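PDB 1LR0: Tol-Pal system protein TolA from Pseudomonas aeruginosa, which probably acts as an inner-membrane and periplasmic component of the Tol-Pal system, thought to take part in outer-membrane invagination during cell division and to maintain outer-membrane integrity. Local coordinates for residues E55-M60 and Q111-F116; G64-A69 and A86-V91. One frame throughout, in Å; residues are numbered along the deposited sequence.

Interaction 1: E55-M60 and Q111-F116; sequences EVLIEM and QRRIIF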
loop_
_atom_site.group_PDB
_atom_site.type_symbol
_atom_site.label_atom_id
_atom_site.label_comp_id
_atom_site.label_asym_id
_atom_site.label_seq_id
_atom_site.Cartn_x
_atom_site.Cartn_y
_atom_site.Cartn_z
ATOM N N GLU A 55 8.075 2.037 -7.991
ATOM C CA GLU A 55 7.193 2.704 -7.031
ATOM C C GLU A 55 5.993 3.316 -7.783
ATOM O O GLU A 55 6.145 4.093 -8.708
ATOM C CB GLU A 55 7.832 3.832 -6.164
ATOM C CG GLU A 55 7.009 4.263 -4.961
ATOM C CD GLU A 55 7.847 5.323 -4.212
ATOM O OE1 GLU A 55 8.409 6.015 -5.035
ATOM O OE2 GLU A 55 7.975 5.422 -2.983
ATOM N N VAL A 56 4.812 3.028 -7.284
ATOM C CA VAL A 56 3.586 3.497 -7.855
ATOM C C VAL A 56 2.816 4.302 -6.863
ATOM O O VAL A 56 2.639 3.854 -5.740
ATOM C CB VAL A 56 2.681 2.243 -8.226
ATOM C CG1 VAL A 56 1.343 2.712 -8.667
ATOM C CG2 VAL A 56 3.383 1.412 -9.314
ATOM N N LEU A 57 2.311 5.454 -7.297
ATOM C CA LEU A 57 1.402 6.273 -6.473
ATOM C C LEU A 57 0.022 5.891 -6.822
ATOM O O LEU A 57 -0.385 5.940 -7.947
ATOM C CB LEU A 57 1.672 7.730 -6.810
ATOM C CG LEU A 57 0.657 8.632 -6.152
ATOM C CD1 LEU A 57 0.975 8.786 -4.697
ATOM C CD2 LEU A 57 0.739 9.962 -6.905
ATOM N N ILE A 58 -0.588 5.361 -5.786
ATOM C CA ILE A 58 -1.925 4.906 -5.735
ATOM C C ILE A 58 -2.827 5.966 -5.080
ATOM O O ILE A 58 -2.589 6.387 -3.933
ATOM C CB ILE A 58 -2.025 3.655 -4.968
ATOM C CG1 ILE A 58 -1.040 2.569 -5.430
ATOM C CG2 ILE A 58 -3.401 3.120 -5.105
ATOM C CD1 ILE A 58 -1.240 1.264 -4.698
ATOM N N GLU A 59 -3.886 6.310 -5.796
ATOM C CA GLU A 59 -4.907 7.289 -5.315
ATOM C C GLU A 59 -6.227 6.583 -5.069
ATOM O O GLU A 59 -6.714 5.896 -5.968
ATOM C CB GLU A 59 -5.095 8.407 -6.374
ATOM C CG GLU A 59 -3.814 9.187 -6.569
ATOM C CD GLU A 59 -3.882 10.363 -7.528
ATOM O OE1 GLU A 59 -4.928 11.097 -7.588
ATOM O OE2 GLU A 59 -2.842 10.535 -8.226
HETATM N N MSE A 60 -6.780 6.768 -3.871
HETATM C CA MSE A 60 -8.006 6.165 -3.417
HETATM C C MSE A 60 -8.993 7.155 -2.787
HETATM O O MSE A 60 -8.606 8.195 -2.268
HETATM C CB MSE A 60 -7.766 5.048 -2.391
HETATM C CG MSE A 60 -7.180 3.788 -3.047
HETATM SE SE MSE A 60 -6.863 2.372 -1.812
HETATM C CE MSE A 60 -4.992 3.051 -1.364
ATOM N N GLN A 111 -3.349 9.006 -0.821
ATOM C CA GLN A 111 -2.354 8.995 -1.850
ATOM C C GLN A 111 -1.288 8.141 -1.183
ATOM O O GLN A 111 -0.868 8.462 -0.087
ATOM C CB GLN A 111 -1.794 10.375 -2.140
ATOM C CG GLN A 111 -2.580 11.237 -3.148
ATOM C CD GLN A 111 -1.646 12.240 -3.830
ATOM O OE1 GLN A 111 -1.863 12.592 -4.964
ATOM N NE2 GLN A 111 -0.578 12.661 -3.131
ATOM N N ARG A 112 -0.949 6.992 -1.737
ATOM C CA ARG A 112 0.034 6.122 -1.062
ATOM C C ARG A 112 1.040 5.586 -2.092
ATOM O O ARG A 112 0.593 5.107 -3.154
ATOM C CB ARG A 112 -0.565 4.917 -0.348
ATOM C CG ARG A 112 0.434 4.336 0.730
ATOM C CD ARG A 112 -0.109 3.513 1.827
ATOM N NE ARG A 112 0.891 2.833 2.663
ATOM C CZ ARG A 112 1.532 3.376 3.689
ATOM N NH1 ARG A 112 1.255 4.608 4.072
ATOM N NH2 ARG A 112 2.411 2.639 4.369
ATOM N N ARG A 113 2.350 5.641 -1.817
ATOM C CA ARG A 113 3.335 5.095 -2.740
ATOM C C ARG A 113 3.736 3.735 -2.284
ATOM O O ARG A 113 4.253 3.586 -1.158
ATOM C CB ARG A 113 4.555 6.014 -2.772
ATOM C CG ARG A 113 4.308 7.352 -3.414
ATOM C CD ARG A 113 5.522 8.336 -3.290
ATOM N NE ARG A 113 5.257 9.484 -4.122
ATOM C CZ ARG A 113 4.357 10.443 -3.853
ATOM N NH1 ARG A 113 3.644 10.436 -2.726
ATOM N NH2 ARG A 113 4.166 11.451 -4.710
ATOM N N ILE A 114 3.556 2.745 -3.148
ATOM C CA ILE A 114 3.925 1.343 -2.808
ATOM C C ILE A 114 4.967 0.857 -3.827
ATOM O O ILE A 114 4.880 1.162 -4.999
ATOM C CB ILE A 114 2.667 0.507 -2.959
ATOM C CG1 ILE A 114 1.566 0.932 -1.959
ATOM C CG2 ILE A 114 2.950 -0.931 -2.744
ATOM C CD1 ILE A 114 1.918 0.576 -0.529
ATOM N N ILE A 115 5.964 0.125 -3.362
ATOM C CA ILE A 115 6.966 -0.432 -4.217
ATOM C C ILE A 115 6.564 -1.804 -4.580
ATOM O O ILE A 115 6.266 -2.624 -3.729
ATOM C CB ILE A 115 8.301 -0.445 -3.455
ATOM C CG1 ILE A 115 8.795 1.013 -3.289
ATOM C CG2 ILE A 115 9.369 -1.246 -4.233
ATOM C CD1 ILE A 115 10.055 1.059 -2.376
ATOM N N PHE A 116 6.571 -2.068 -5.858
ATOM C CA PHE A 116 6.320 -3.405 -6.374
ATOM C C PHE A 116 7.519 -4.038 -7.019
ATOM O O PHE A 116 8.240 -3.344 -7.753
ATOM C CB PHE A 116 5.190 -3.346 -7.424
ATOM C CG PHE A 116 3.874 -2.871 -6.822
ATOM C CD1 PHE A 116 3.165 -3.679 -5.975
ATOM C CD2 PHE A 116 3.356 -1.620 -7.099
ATOM C CE1 PHE A 116 1.942 -3.279 -5.448
ATOM C CE2 PHE A 116 2.159 -1.237 -6.516
ATOM C CZ PHE A 116 1.455 -2.085 -5.725
#

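Interaction 2: G64-A69 and A86-V91; sequences GTITNA and AAVRNV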
loop_
_atom_site.group_PDB
_atom_site.type_symbol
_atom_site.label_atom_id
_atom_site.label_comp_id
_atom_site.label_asym_id
_atom_site.label_seq_id
_atom_site.Cartn_x
_atom_site.Cartn_y
_atom_site.Cartn_z
ATOM N N GLY A 64 -12.560 3.170 -0.631
ATOM C CA GLY A 64 -11.613 2.169 -1.159
ATOM C C GLY A 64 -11.486 2.102 -2.647
ATOM O O GLY A 64 -10.620 1.387 -3.138
ATOM N N THR A 65 -12.311 2.872 -3.384
ATOM C CA THR A 65 -12.185 2.930 -4.809
ATOM C C THR A 65 -10.872 3.544 -5.215
ATOM O O THR A 65 -10.495 4.623 -4.748
ATOM C CB THR A 65 -13.317 3.797 -5.426
ATOM O OG1 THR A 65 -14.559 3.268 -4.990
ATOM C CG2 THR A 65 -13.334 3.672 -6.864
ATOM N N ILE A 66 -10.194 2.874 -6.127
ATOM C CA ILE A 66 -8.948 3.357 -6.645
ATOM C C ILE A 66 -9.252 4.308 -7.801
ATOM O O ILE A 66 -9.861 3.923 -8.764
ATOM C CB ILE A 66 -8.100 2.131 -7.167
ATOM C CG1 ILE A 66 -7.674 1.292 -6.005
ATOM C CG2 ILE A 66 -6.918 2.595 -7.952
ATOM C CD1 ILE A 66 -7.120 -0.110 -6.293
ATOM N N THR A 67 -8.782 5.538 -7.764
ATOM C CA THR A 67 -9.037 6.462 -8.855
ATOM C C THR A 67 -7.878 6.781 -9.707
ATOM O O THR A 67 -8.055 7.383 -10.725
ATOM C CB THR A 67 -9.528 7.800 -8.270
ATOM O OG1 THR A 67 -8.596 8.230 -7.239
ATOM C CG2 THR A 67 -10.791 7.514 -7.524
ATOM N N ASN A 68 -6.651 6.388 -9.342
ATOM C CA ASN A 68 -5.581 6.660 -10.250
ATOM C C ASN A 68 -4.367 5.840 -9.741
ATOM O O ASN A 68 -4.375 5.376 -8.606
ATOM C CB ASN A 68 -5.282 8.139 -10.250
ATOM C CG ASN A 68 -4.492 8.568 -11.422
ATOM O OD1 ASN A 68 -4.223 7.806 -12.327
ATOM N ND2 ASN A 68 -4.112 9.812 -11.415
ATOM N N ALA A 69 -3.426 5.624 -10.632
ATOM C CA ALA A 69 -2.151 4.964 -10.313
ATOM C C ALA A 69 -1.184 5.479 -11.346
ATOM O O ALA A 69 -1.532 5.638 -12.559
ATOM C CB ALA A 69 -2.319 3.505 -10.414
ATOM N N ALA A 86 -1.196 -1.008 -14.405
ATOM C CA ALA A 86 -2.445 -1.652 -14.870
ATOM C C ALA A 86 -2.995 -2.576 -13.834
ATOM O O ALA A 86 -4.209 -2.670 -13.602
ATOM C CB ALA A 86 -2.226 -2.388 -16.227
ATOM N N ALA A 87 -2.101 -3.280 -13.139
ATOM C CA ALA A 87 -2.524 -4.202 -12.121
ATOM C C ALA A 87 -3.196 -3.440 -10.963
ATOM O O ALA A 87 -4.231 -3.912 -10.430
ATOM C CB ALA A 87 -1.328 -5.104 -11.556
ATOM N N VAL A 88 -2.621 -2.304 -10.570
ATOM C CA VAL A 88 -3.222 -1.542 -9.526
ATOM C C VAL A 88 -4.672 -1.171 -9.945
ATOM O O VAL A 88 -5.575 -1.268 -9.149
ATOM C CB VAL A 88 -2.451 -0.244 -9.158
ATOM C CG1 VAL A 88 -3.221 0.652 -8.148
ATOM C CG2 VAL A 88 -1.072 -0.704 -8.464
ATOM N N ARG A 89 -4.759 -0.506 -11.088
ATOM C CA ARG A 89 -6.128 -0.046 -11.570
ATOM C C ARG A 89 -7.123 -1.230 -11.628
ATOM O O ARG A 89 -8.325 -1.134 -11.284
ATOM C CB ARG A 89 -6.034 0.680 -12.895
ATOM C CG ARG A 89 -5.119 1.834 -12.969
ATOM C CD ARG A 89 -5.531 2.866 -11.983
ATOM N NE ARG A 89 -6.905 3.352 -12.244
ATOM C CZ ARG A 89 -7.205 4.388 -13.000
ATOM N NH1 ARG A 89 -6.280 5.161 -13.580
ATOM N NH2 ARG A 89 -8.471 4.660 -13.127
ATOM N N ASN A 90 -6.659 -2.399 -12.030
ATOM C CA ASN A 90 -7.482 -3.511 -12.135
ATOM C C ASN A 90 -7.998 -4.066 -10.802
ATOM O O ASN A 90 -8.961 -4.841 -10.770
ATOM C CB ASN A 90 -6.748 -4.539 -12.953
ATOM C CG ASN A 90 -6.789 -4.263 -14.417
ATOM O OD1 ASN A 90 -7.721 -3.657 -14.912
ATOM N ND2 ASN A 90 -5.775 -4.740 -15.130
ATOM N N VAL A 91 -7.367 -3.713 -9.699
ATOM C CA VAL A 91 -7.849 -4.185 -8.445
ATOM C C VAL A 91 -9.200 -3.547 -8.187
ATOM O O VAL A 91 -10.057 -4.177 -7.576
ATOM C CB VAL A 91 -6.937 -3.768 -7.344
ATOM C CG1 VAL A 91 -7.544 -3.883 -6.035
ATOM C CG2 VAL A 91 -5.583 -4.516 -7.412
HETATM O O HOH W 1 -3.751 4.820 -14.037
#

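Interaction 1: E55-M60 and Q111-F116
E55 and R113 meet on the outer face of the three-stranded antiparallel sheet of this periplasmic TonB-like C-terminal domain, where central strand 54-60 pairs with edge strand 111-116. The E55 carboxylate lies against the aliphatic part of R113, OE2 being 3.5 Å from R113 CB, with its plane 77° from that of the guanidinium. The charged atoms stay apart, E55 OE1 and R113 NE at 4.8 Å, and OE1 is hydrogen-bonded instead to S72 of the other edge strand. V56 forms a hydrogen-bonded pair with I114, N to O and O to N, and on the inner face its CB sits at the rim of the F116 ring, in the ring plane, 3.9 Å from CE2. L57 turns outward, its CG anti to the backbone N (chi1 172°); its CD1 stands over one face of the R113 guanidinium, toward the rim, 3.7 Å from NH1. I58 forms the second hydrogen-bonded pair, with R112, and faces helices 4-41 and 78-91, touching I34 and V88. Its CD1 packs on I114 CG1 at 3.9 Å. E59 and Q111 run side by side on the outer face, their flat ends 60° apart and E59 CD 4.0 Å from Q111 OE1.

Interaction 2: G64-A69 and A86-V91
The contact packs strand 66-73, an edge of the antiparallel sheet, against helix 78-91, part of the helical layer over the inner face of this TonB-like domain. The short axes of 66-69 and 86-91 run nearly antiparallel, at 176°, and approach to 8.0 Å. I66 and A69 point their CB atoms at the helix, while T67 and N68 between them turn away, forming a classic beta bulge opposite E59. I66 CD1 comes 3.4 Å from the carbonyl O of V88 and 3.8 Å from V91 CG1. V88 CG1 touches both inward-pointing residues, 3.8 Å from A69 CB and farther from I66 CG2. R89 wraps over the strand, its chain bent at chi2 and chi3 (both -60°), with CD 3.6 Å from A69 CB. One face of its guanidinium turns to the bulge, T67 O and N68 CA each 3.6 Å above the plane and toward the rim. At the edge of the group, in its plane, a water accepts a hydrogen bond from R89 NH1 and donates one of 2.8 Å to A69 O. No direct hydrogen bond joins the segments, so apolar packing carries the buried part of the contact. The hydrogen-bonded link from arginine to strand runs through the water, while T67 O and N68 OD1, close by but not bonded to it, would probably favour its positive charge.

How the interactions relate
Interactions 1 and 2 lie about 10 Å apart, centre to centre, and share one sheet, ordered 66-73, 54-60, 111-116. Along the chain, 55-60 comes first, followed by 64-69, 86-91 and finally 111-116, so both segments of interaction 2 fall between those of interaction 1. The two meet directly: E59 of the central strand probably bonds to T67 N and N68 O through its backbone O and N, and F116 CE2 packs on V88 CG2 at 3.8 Å. Interaction 1 thus adds the last strand to the sheet, interaction 2 seats helix 78-91 on it, and together with helix 4-41 they enclose the core of the periplasmic domain.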